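Local atomic coordinates of uncharacterized protein ycf41 (Synechococcus elongatus PCC 6301, PDB entry 3KOJ), a protein that probably binds single-stranded DNA, as a cyanobacterial member of the single-strand binding protein family. Residues 37-42 with 77-82. The protein carries 1 engineered substitution. Residues are numbered along the deposited sequence; the frame is centred on the assembly and turned at random.
Sequences AEMVVQ and VVLEGR
Leu-79 reaches across the interior toward two partners on the strand of 37-42. Its CD2 points at the terminal CE of Met-39, present as selenomethionine, end to end at 4.0 Å, while its CD1 lies nearest Val-41 and still borders Met-39 CE. The forked end of a leucine suits this place, since it spreads between both neighbours. Met-39 spans the wider gap because its long unbranched chain runs nearly straight beyond CG (chi2 -178°, chi3 -161°). Val-41, beta-branched and so suited to an extended strand, fills the shorter gap near its backbone: its CG1, anti to the carbonyl carbon (chi1 -58°), comes closest to Leu-79 CD1, at 4.0 Å, with CG2 only slightly farther off. No hydrogen bond links the two segments, whose nearest CA atoms, those of Val-41 and Val-77, are 9.1 Å apart; the contact is wholly apolar and buried. Around it, Val-57 touches all three side chains, Ala-18 adjoins Val-41, Cys-71 adjoins Met-39 and Val-106 adjoins Leu-79. Backbone hydrogen bonding between Met-39 and Val-57 joins strand 35-43 to strand 53-60, which brings Val-57 alongside the contact. Strands 35-43 and 76-84 each pair antiparallel with strand 12-28, not with each other, and their inward residues meet across the hydrophobic core of a curled sheet, as expected of the OB-fold barrel of single-strand binding proteins.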
# COMPACT_ATOMS: atom_id res chain seq x y z
N ALA B 37 21.32 -9.55 1.25
CA ALA B 37 20.72 -10.87 1.30
C ALA B 37 19.71 -11.03 0.17
O ALA B 37 18.95 -10.11 -0.12
CB ALA B 37 20.02 -11.08 2.63
N GLU B 38 19.73 -12.19 -0.48
CA GLU B 38 18.76 -12.42 -1.54
C GLU B 38 18.11 -13.78 -1.35
O GLU B 38 18.75 -14.75 -0.93
CB GLU B 38 19.42 -12.30 -2.92
CG GLU B 38 19.95 -13.57 -3.55
CD GLU B 38 20.40 -13.33 -4.98
OE1 GLU B 38 21.22 -12.41 -5.20
OE2 GLU B 38 19.94 -14.06 -5.89
N MSE B 39 16.82 -13.84 -1.64
CA MSE B 39 16.07 -15.08 -1.51
C MSE B 39 14.98 -15.05 -2.56
O MSE B 39 14.88 -14.10 -3.33
CB MSE B 39 15.47 -15.19 -0.10
CG MSE B 39 14.47 -14.10 0.26
SE MSE B 39 13.80 -14.29 2.09
CE MSE B 39 12.20 -13.19 1.94
N VAL B 40 14.17 -16.10 -2.60
CA VAL B 40 13.07 -16.15 -3.55
C VAL B 40 11.80 -16.49 -2.79
O VAL B 40 11.82 -17.31 -1.88
CB VAL B 40 13.31 -17.23 -4.64
CG1 VAL B 40 12.12 -17.28 -5.59
CG2 VAL B 40 14.59 -16.91 -5.41
N VAL B 41 10.70 -15.84 -3.16
CA VAL B 41 9.43 -16.12 -2.52
C VAL B 41 8.39 -16.47 -3.57
O VAL B 41 8.57 -16.19 -4.76
CB VAL B 41 8.91 -14.91 -1.70
CG1 VAL B 41 9.94 -14.52 -0.65
CG2 VAL B 41 8.60 -13.72 -2.64
N GLN B 42 7.32 -17.11 -3.13
CA GLN B 42 6.24 -17.50 -4.02
C GLN B 42 4.92 -16.99 -3.46
O GLN B 42 4.68 -17.05 -2.25
CB GLN B 42 6.18 -19.02 -4.17
CG GLN B 42 5.05 -19.50 -5.08
CD GLN B 42 5.03 -21.01 -5.24
OE1 GLN B 42 5.91 -21.59 -5.88
NE2 GLN B 42 4.03 -21.65 -4.64
N VAL B 77 5.66 -14.81 5.04
CA VAL B 77 6.01 -13.48 5.50
C VAL B 77 5.27 -12.39 4.74
O VAL B 77 4.56 -12.67 3.77
CB VAL B 77 7.53 -13.21 5.31
CG1 VAL B 77 8.34 -14.23 6.10
CG2 VAL B 77 7.89 -13.32 3.81
N VAL B 78 5.40 -11.16 5.22
CA VAL B 78 4.83 -10.01 4.53
C VAL B 78 6.06 -9.15 4.25
O VAL B 78 6.83 -8.85 5.17
CB VAL B 78 3.86 -9.17 5.37
CG1 VAL B 78 3.46 -7.92 4.58
CG2 VAL B 78 2.61 -9.98 5.69
N LEU B 79 6.23 -8.76 3.00
CA LEU B 79 7.38 -7.94 2.63
C LEU B 79 6.91 -6.58 2.13
O LEU B 79 5.88 -6.48 1.46
CB LEU B 79 8.17 -8.63 1.51
CG LEU B 79 8.67 -10.04 1.81
CD1 LEU B 79 9.00 -10.76 0.51
CD2 LEU B 79 9.88 -9.97 2.73
N GLU B 80 7.65 -5.53 2.49
CA GLU B 80 7.35 -4.18 2.02
C GLU B 80 8.61 -3.72 1.30
O GLU B 80 9.71 -3.81 1.86
CB GLU B 80 7.09 -3.21 3.17
CG GLU B 80 6.86 -1.77 2.68
CD GLU B 80 6.88 -0.74 3.80
OE1 GLU B 80 7.26 -1.10 4.94
OE2 GLU B 80 6.53 0.43 3.55
N GLY B 81 8.47 -3.24 0.07
CA GLY B 81 9.64 -2.80 -0.66
C GLY B 81 9.30 -2.06 -1.94
O GLY B 81 8.16 -1.64 -2.15
N ARG B 82 10.30 -1.90 -2.80
CA ARG B 82 10.12 -1.21 -4.07
C ARG B 82 10.38 -2.18 -5.20
O ARG B 82 11.34 -2.96 -5.16
CB ARG B 82 11.08 -0.01 -4.16
CG ARG B 82 10.82 1.08 -3.12
CD ARG B 82 11.81 2.24 -3.24
NE ARG B 82 11.66 2.99 -4.49
CZ ARG B 82 10.83 4.02 -4.67
NH1 ARG B 82 10.06 4.44 -3.67
NH2 ARG B 82 10.78 4.62 -5.85